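Local coordinates for protein SalCYP truncation (Salinispora tropica, PDB 7ABB) that is a truncated member of the cytochrome P450 family and holds heme c within a mostly helical fold, at residues N330-F335 / Y347-I352; P265-A270 / D324-Q329. One frame throughout, in Å; residues are numbered along the deposited sequence.

Contact 1. Residues N330-F335 / Y347-I352; sequences NPHIAF and YARAQI. With HEC (heme c), chain B.
In the heme pocket, Phe335 sits between the macrocycle and Arg349 of helix 345-362. One edge of its ring faces a pyrrole of heme c, with CE1 of Phe335 3.5 Å from C3B of the heme. On Arg349, CE2 of Phe335 stands 3.5 Å from CZ, over the centre of one guanidinium face; the planes are 58° apart, so the ring leans on that face instead of lying flat against it. CG of Phe335 lies beside its backbone N (chi1 -68°), which swings the ring toward the helix, where CE1 is 4.0 Å from CB of Ala348. CB of Ala348 also meets the heme, 3.6 Å from its CAB. Phe335 opens the family's heme-binding signature segment and exchanges backbone hydrogen bonds with Cys342. On the N-terminal side of Phe335 in the chain, His332 brings CE1 to 4.0 Å from NH2 of Arg349. Its ND1 accepts a nearly straight bond from the backbone N of Ala334 (3.0 Å, 168°) in the ring plane, while NE2 is hydrogen-bonded to Glu273, a pattern consistent with a neutral imidazole. Glu273 also forms a salt bridge with NE of Arg349, so its carboxylate links the two side chains.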
loop_
_atom_site.group_PDB
_atom_site.type_symbol
_atom_site.label_atom_id
_atom_site.label_comp_id
_atom_site.label_asym_id
_atom_site.label_seq_id
_atom_site.Cartn_x
_atom_site.Cartn_y
_atom_site.Cartn_z
ATOM N N ASN A 330 1.670 -10.725 -16.186
ATOM C CA ASN A 330 1.151 -10.001 -15.031
ATOM C C ASN A 330 1.929 -8.707 -14.834
ATOM O O ASN A 330 2.607 -8.506 -13.811
ATOM C CB ASN A 330 1.195 -10.858 -13.771
ATOM C CG ASN A 330 0.474 -10.209 -12.634
ATOM O OD1 ASN A 330 -0.223 -9.212 -12.821
ATOM N ND2 ASN A 330 0.645 -10.756 -11.423
ATOM N N PRO A 331 1.813 -7.797 -15.763
ATOM C CA PRO A 331 2.463 -6.486 -15.655
ATOM C C PRO A 331 1.649 -5.513 -14.806
ATOM O O PRO A 331 1.421 -4.366 -15.184
ATOM C CB PRO A 331 2.546 -6.043 -17.117
ATOM C CG PRO A 331 1.263 -6.558 -17.661
ATOM C CD PRO A 331 1.111 -7.932 -17.059
ATOM N N HIS A 332 1.221 -5.972 -13.632
ATOM C CA HIS A 332 0.326 -5.162 -12.825
ATOM C C HIS A 332 1.058 -3.912 -12.325
ATOM O O HIS A 332 2.292 -3.845 -12.280
ATOM C CB HIS A 332 -0.210 -5.972 -11.648
ATOM C CG HIS A 332 0.816 -6.254 -10.601
ATOM N ND1 HIS A 332 1.238 -5.283 -9.719
ATOM C CD2 HIS A 332 1.558 -7.357 -10.336
ATOM C CE1 HIS A 332 2.166 -5.789 -8.926
ATOM N NE2 HIS A 332 2.386 -7.041 -9.283
ATOM N N ILE A 333 0.265 -2.914 -11.944
ATOM C CA ILE A 333 0.789 -1.689 -11.332
ATOM C C ILE A 333 0.192 -1.491 -9.938
ATOM O O ILE A 333 -0.289 -0.407 -9.593
ATOM C CB ILE A 333 0.548 -0.456 -12.225
ATOM C CG1 ILE A 333 -0.927 -0.318 -12.645
ATOM C CG2 ILE A 333 1.407 -0.546 -13.461
ATOM C CD1 ILE A 333 -1.274 1.062 -13.146
ATOM N N ALA A 334 0.229 -2.539 -9.112
ATOM C CA ALA A 334 -0.246 -2.434 -7.744
ATOM C C ALA A 334 0.475 -1.356 -6.977
ATOM O O ALA A 334 -0.055 -0.854 -5.976
ATOM C CB ALA A 334 -0.058 -3.759 -7.025
ATOM N N PHE A 335 1.697 -1.021 -7.394
ATOM C CA PHE A 335 2.514 -0.019 -6.719
ATOM C C PHE A 335 2.600 1.276 -7.517
ATOM O O PHE A 335 3.494 2.096 -7.277
ATOM C CB PHE A 335 3.918 -0.568 -6.474
ATOM C CG PHE A 335 3.961 -1.688 -5.464
ATOM C CD1 PHE A 335 3.707 -1.451 -4.123
ATOM C CD2 PHE A 335 4.257 -2.973 -5.876
ATOM C CE1 PHE A 335 3.757 -2.486 -3.199
ATOM C CE2 PHE A 335 4.318 -4.014 -4.961
ATOM C CZ PHE A 335 4.059 -3.767 -3.626
ATOM N N TYR A 347 9.923 -3.567 0.084
ATOM C CA TYR A 347 9.751 -3.896 1.502
ATOM C C TYR A 347 8.385 -4.523 1.732
ATOM O O TYR A 347 8.262 -5.468 2.519
ATOM C CB TYR A 347 9.931 -2.643 2.373
ATOM C CG TYR A 347 10.293 -2.940 3.814
ATOM C CD1 TYR A 347 11.385 -3.725 4.104
ATOM C CD2 TYR A 347 9.575 -2.394 4.858
ATOM C CE1 TYR A 347 11.745 -3.997 5.409
ATOM C CE2 TYR A 347 9.929 -2.654 6.181
ATOM C CZ TYR A 347 11.014 -3.463 6.442
ATOM O OH TYR A 347 11.403 -3.746 7.741
ATOM N N ALA A 348 7.356 -3.983 1.086
ATOM C CA ALA A 348 6.019 -4.570 1.176
ATOM C C ALA A 348 6.022 -6.001 0.662
ATOM O O ALA A 348 5.474 -6.905 1.307
ATOM C CB ALA A 348 5.022 -3.710 0.391
ATOM N N ARG A 349 6.625 -6.235 -0.504
ATOM C CA ARG A 349 6.736 -7.587 -1.045
ATOM C C ARG A 349 7.404 -8.536 -0.046
ATOM O O ARG A 349 6.950 -9.672 0.154
ATOM C CB ARG A 349 7.521 -7.559 -2.347
ATOM C CG ARG A 349 6.742 -7.045 -3.538
ATOM C CD ARG A 349 7.642 -6.902 -4.734
ATOM N NE ARG A 349 6.823 -6.777 -5.929
ATOM C CZ ARG A 349 6.803 -5.732 -6.739
ATOM N NH1 ARG A 349 7.593 -4.676 -6.555
ATOM N NH2 ARG A 349 5.973 -5.746 -7.792
ATOM N N ALA A 350 8.522 -8.106 0.536
ATOM C CA ALA A 350 9.231 -8.965 1.490
ATOM C C ALA A 350 8.350 -9.273 2.690
ATOM O O ALA A 350 8.323 -10.411 3.178
ATOM C CB ALA A 350 10.543 -8.308 1.931
ATOM N N GLN A 351 7.613 -8.280 3.181
ATOM C CA GLN A 351 6.764 -8.523 4.348
ATOM C C GLN A 351 5.636 -9.500 4.037
ATOM O O GLN A 351 5.308 -10.356 4.883
ATOM C CB GLN A 351 6.173 -7.218 4.853
ATOM C CG GLN A 351 7.178 -6.284 5.471
ATOM C CD GLN A 351 6.531 -5.028 5.928
ATOM O OE1 GLN A 351 5.873 -5.019 6.954
ATOM N NE2 GLN A 351 6.698 -3.945 5.159
ATOM N N ILE A 352 4.999 -9.358 2.875
ATOM C CA ILE A 352 3.876 -10.222 2.518
ATOM C C ILE A 352 4.355 -11.650 2.326
ATOM O O ILE A 352 3.808 -12.594 2.910
ATOM C CB ILE A 352 3.174 -9.680 1.259
ATOM C CG1 ILE A 352 2.514 -8.359 1.563
ATOM C CG2 ILE A 352 2.110 -10.659 0.766
ATOM C CD1 ILE A 352 2.144 -7.562 0.291
HETATM FE FE HEC B . 3.512 2.779 -1.157
HETATM C CHA HEC B . 3.558 5.627 -3.089
HETATM C CHB HEC B . 1.012 1.549 -3.151
HETATM C CHC HEC B . 3.475 -0.084 0.730
HETATM C CHD HEC B . 5.726 4.160 1.030
HETATM N NA HEC B . 2.495 3.457 -2.761
HETATM C C1A HEC B . 2.684 4.649 -3.461
HETATM C C2A HEC B . 1.820 4.728 -4.620
HETATM C C3A HEC B . 1.128 3.574 -4.623
HETATM C C4A HEC B . 1.529 2.785 -3.484
HETATM C CMA HEC B . 0.045 3.124 -5.620
HETATM C CAA HEC B . 1.752 5.893 -5.671
HETATM C CBA HEC B . 0.777 7.004 -5.301
HETATM C CGA HEC B . 0.747 8.048 -6.405
HETATM O O1A HEC B . 0.070 9.070 -6.150
HETATM O O2A HEC B . 1.384 7.822 -7.467
HETATM N NB HEC B . 2.417 1.094 -1.163
HETATM C C1B HEC B . 1.460 0.749 -2.100
HETATM C C2B HEC B . 1.030 -0.584 -1.804
HETATM C C3B HEC B . 1.731 -1.040 -0.750
HETATM C C4B HEC B . 2.590 0.005 -0.314
HETATM C CMB HEC B . -0.037 -1.286 -2.668
HETATM C CAB HEC B . 1.713 -2.334 0.023
HETATM C CBB HEC B . 1.026 -3.491 -0.628
HETATM N NC HEC B . 4.409 2.183 0.572
HETATM C C1C HEC B . 4.322 0.924 1.120
HETATM C C2C HEC B . 5.250 0.825 2.215
HETATM C C3C HEC B . 5.904 2.004 2.319
HETATM C C4C HEC B . 5.359 2.866 1.295
HETATM C CMC HEC B . 5.437 -0.440 3.054
HETATM C CAC HEC B . 6.972 2.486 3.315
HETATM C CBC HEC B . 7.793 1.460 4.095
HETATM N ND HEC B . 4.425 4.551 -1.049
HETATM C C1D HEC B . 5.319 4.897 -0.036
HETATM C C2D HEC B . 5.799 6.216 -0.305
HETATM C C3D HEC B . 5.150 6.695 -1.556
HETATM C C4D HEC B . 4.323 5.581 -1.969
HETATM C CMD HEC B . 6.793 6.991 0.569
HETATM C CAD HEC B . 5.326 8.051 -2.261
HETATM C CBD HEC B . 6.423 7.895 -3.285
HETATM C CGD HEC B . 6.572 9.174 -4.086
HETATM O O1D HEC B . 7.604 9.335 -4.773
HETATM O O2D HEC B . 5.648 10.008 -4.016
#

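Contact 2. Residues P265-A270 / D324-Q329; sequences PEVRPA and DFDREQ
Val267 packs on Phe325 in the apolar part of this interface: CG2 of the valine lies 3.9 Å from CB of the phenylalanine, and the two side chains cross at about a right angle. With chi1 at 87°, CG1 of Val267 is placed between its own backbone N and carbonyl carbon and approaches the Phe325 ring obliquely. That ring also meets the ring of Phe275, farther along helix 268-278. Where the two backbones come nearest, Ala270 rests its CB against the carbonyl O of Phe325, 3.7 Å away, with no hydrogen bond crossing the contact. Two hydrogen bonds shape the loop itself. A type I turn closes from the N of Arg327 to the O of Asp324 (3.0 Å), and the N of Asp326 reaches OD1 of Asp324 at 2.9 Å from well above the carboxylate plane, making an Asx turn. Salt bridges lead out of the loop. Asp326, its OD1 4.3 Å from Val267 CG2, pairs with Arg260. Arg327 is salt-bridged to Glu274, three residues before Arg277 on the same helix, an arrangement consistent with the ExxR motif of a P450 helix K meeting the arginine of the meander loop.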
loop_
_atom_site.group_PDB
_atom_site.type_symbol
_atom_site.label_atom_id
_atom_site.label_comp_id
_atom_site.label_asym_id
_atom_site.label_seq_id
_atom_site.Cartn_x
_atom_site.Cartn_y
_atom_site.Cartn_z
ATOM N N PRO A 265 6.385 -24.300 -3.154
ATOM C CA PRO A 265 7.048 -23.049 -2.741
ATOM C C PRO A 265 7.531 -22.197 -3.895
ATOM O O PRO A 265 7.565 -20.968 -3.777
ATOM C CB PRO A 265 8.229 -23.541 -1.894
ATOM C CG PRO A 265 7.814 -24.864 -1.402
ATOM C CD PRO A 265 6.948 -25.478 -2.471
ATOM N N GLU A 266 7.929 -22.815 -5.003
ATOM C CA GLU A 266 8.464 -22.061 -6.126
ATOM C C GLU A 266 7.444 -21.081 -6.705
ATOM O O GLU A 266 7.842 -20.079 -7.313
ATOM C CB GLU A 266 8.938 -23.035 -7.206
ATOM C CG GLU A 266 9.448 -22.392 -8.485
ATOM C CD GLU A 266 9.858 -23.423 -9.525
ATOM O OE1 GLU A 266 9.680 -23.159 -10.733
ATOM O OE2 GLU A 266 10.354 -24.500 -9.128
ATOM N N VAL A 267 6.143 -21.348 -6.528
ATOM C CA VAL A 267 5.110 -20.462 -7.062
ATOM C C VAL A 267 4.837 -19.260 -6.173
ATOM O O VAL A 267 4.092 -18.360 -6.575
ATOM C CB VAL A 267 3.792 -21.239 -7.264
ATOM C CG1 VAL A 267 2.952 -21.253 -5.984
ATOM C CG2 VAL A 267 2.999 -20.666 -8.427
ATOM N N ARG A 268 5.396 -19.216 -4.965
ATOM C CA ARG A 268 4.926 -18.224 -4.005
ATOM C C ARG A 268 5.204 -16.791 -4.449
ATOM O O ARG A 268 4.330 -15.934 -4.240
ATOM C CB ARG A 268 5.514 -18.524 -2.621
ATOM C CG ARG A 268 4.986 -19.849 -2.054
ATOM C CD ARG A 268 5.700 -20.219 -0.754
ATOM N NE ARG A 268 5.059 -21.366 -0.131
ATOM C CZ ARG A 268 5.478 -21.951 0.980
ATOM N NH1 ARG A 268 6.556 -21.504 1.604
ATOM N NH2 ARG A 268 4.810 -22.983 1.466
ATOM N N PRO A 269 6.363 -16.453 -5.019
ATOM C CA PRO A 269 6.553 -15.058 -5.468
ATOM C C PRO A 269 5.549 -14.634 -6.530
ATOM O O PRO A 269 5.022 -13.514 -6.462
ATOM C CB PRO A 269 8.000 -15.061 -5.983
ATOM C CG PRO A 269 8.667 -16.157 -5.173
ATOM C CD PRO A 269 7.615 -17.228 -5.110
ATOM N N ALA A 270 5.236 -15.521 -7.471
ATOM C CA ALA A 270 4.204 -15.235 -8.461
ATOM C C ALA A 270 2.837 -15.092 -7.804
ATOM O O ALA A 270 2.008 -14.272 -8.227
ATOM C CB ALA A 270 4.182 -16.343 -9.514
ATOM N N ASP A 324 -4.988 -16.391 -10.636
ATOM C CA ASP A 324 -4.288 -17.424 -11.397
ATOM C C ASP A 324 -2.801 -17.267 -11.105
ATOM O O ASP A 324 -2.150 -16.376 -11.654
ATOM C CB ASP A 324 -4.591 -17.309 -12.892
ATOM C CG ASP A 324 -3.928 -18.391 -13.691
ATOM O OD1 ASP A 324 -3.205 -19.219 -13.090
ATOM O OD2 ASP A 324 -4.166 -18.453 -14.929
ATOM N N PHE A 325 -2.273 -18.107 -10.214
ATOM C CA PHE A 325 -0.859 -18.005 -9.878
ATOM C C PHE A 325 0.038 -18.261 -11.078
ATOM O O PHE A 325 1.209 -17.855 -11.062
ATOM C CB PHE A 325 -0.473 -19.000 -8.790
ATOM C CG PHE A 325 -1.154 -18.786 -7.467
ATOM C CD1 PHE A 325 -1.796 -17.608 -7.152
ATOM C CD2 PHE A 325 -1.145 -19.799 -6.544
ATOM C CE1 PHE A 325 -2.413 -17.449 -5.903
ATOM C CE2 PHE A 325 -1.758 -19.657 -5.295
ATOM C CZ PHE A 325 -2.399 -18.478 -4.996
ATOM N N ASP A 326 -0.477 -18.948 -12.097
ATOM C CA ASP A 326 0.270 -19.257 -13.308
ATOM C C ASP A 326 0.032 -18.247 -14.423
ATOM O O ASP A 326 0.446 -18.492 -15.556
ATOM C CB ASP A 326 -0.089 -20.669 -13.768
ATOM C CG ASP A 326 0.282 -21.709 -12.728
ATOM O OD1 ASP A 326 1.431 -21.678 -12.249
ATOM O OD2 ASP A 326 -0.568 -22.563 -12.391
ATOM N N ARG A 327 -0.616 -17.124 -14.121
ATOM C CA ARG A 327 -0.862 -16.078 -15.103
ATOM C C ARG A 327 0.435 -15.725 -15.824
ATOM O O ARG A 327 1.450 -15.405 -15.193
ATOM C CB ARG A 327 -1.464 -14.864 -14.388
ATOM C CG ARG A 327 -1.873 -13.725 -15.273
ATOM C CD ARG A 327 -2.663 -12.670 -14.499
ATOM N NE ARG A 327 -3.963 -13.169 -14.044
ATOM C CZ ARG A 327 -5.069 -13.154 -14.786
ATOM N NH1 ARG A 327 -5.038 -12.692 -16.033
ATOM N NH2 ARG A 327 -6.211 -13.615 -14.304
ATOM N N GLU A 328 0.413 -15.839 -17.149
ATOM C CA GLU A 328 1.636 -15.717 -17.937
ATOM C C GLU A 328 2.108 -14.272 -18.046
ATOM O O GLU A 328 3.315 -14.013 -18.043
ATOM C CB GLU A 328 1.421 -16.299 -19.335
ATOM C CG GLU A 328 1.247 -17.806 -19.349
ATOM C CD GLU A 328 1.500 -18.405 -20.721
ATOM O OE1 GLU A 328 0.529 -18.577 -21.487
ATOM O OE2 GLU A 328 2.674 -18.689 -21.037
ATOM N N GLN A 329 1.179 -13.326 -18.159
ATOM C CA GLN A 329 1.500 -11.909 -18.295
ATOM C C GLN A 329 0.859 -11.191 -17.124
ATOM O O GLN A 329 -0.365 -11.054 -17.066
ATOM C CB GLN A 329 1.002 -11.341 -19.624
ATOM C CG GLN A 329 1.611 -12.014 -20.846
ATOM C CD GLN A 329 3.132 -12.017 -20.822
ATOM O OE1 GLN A 329 3.760 -11.037 -20.423
ATOM N NE2 GLN A 329 3.729 -13.126 -21.250
#

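In the fold
Going from the N terminus, the chain enters helix 268-278 at 265-270, passes through strands 285-288 and 302-304 and helix 307-310, and returns at 324-329, where contact 2 closes a long loop. Residues 330-335 follow directly, and contact 1 then closes a much shorter loop onto helix 345-362, with Cys342 in the span between. The two loops run in series, neither nesting nor crossing, and the centres of the two contacts are about 13 Å apart. Contact 2 lies farther from the centre of the chain and ties the loop to the start of helix 268-278; contact 1 carries the same loop inward to heme c. Helix 268-278 serves both, through Glu273 for contact 1 and Glu274 for contact 2.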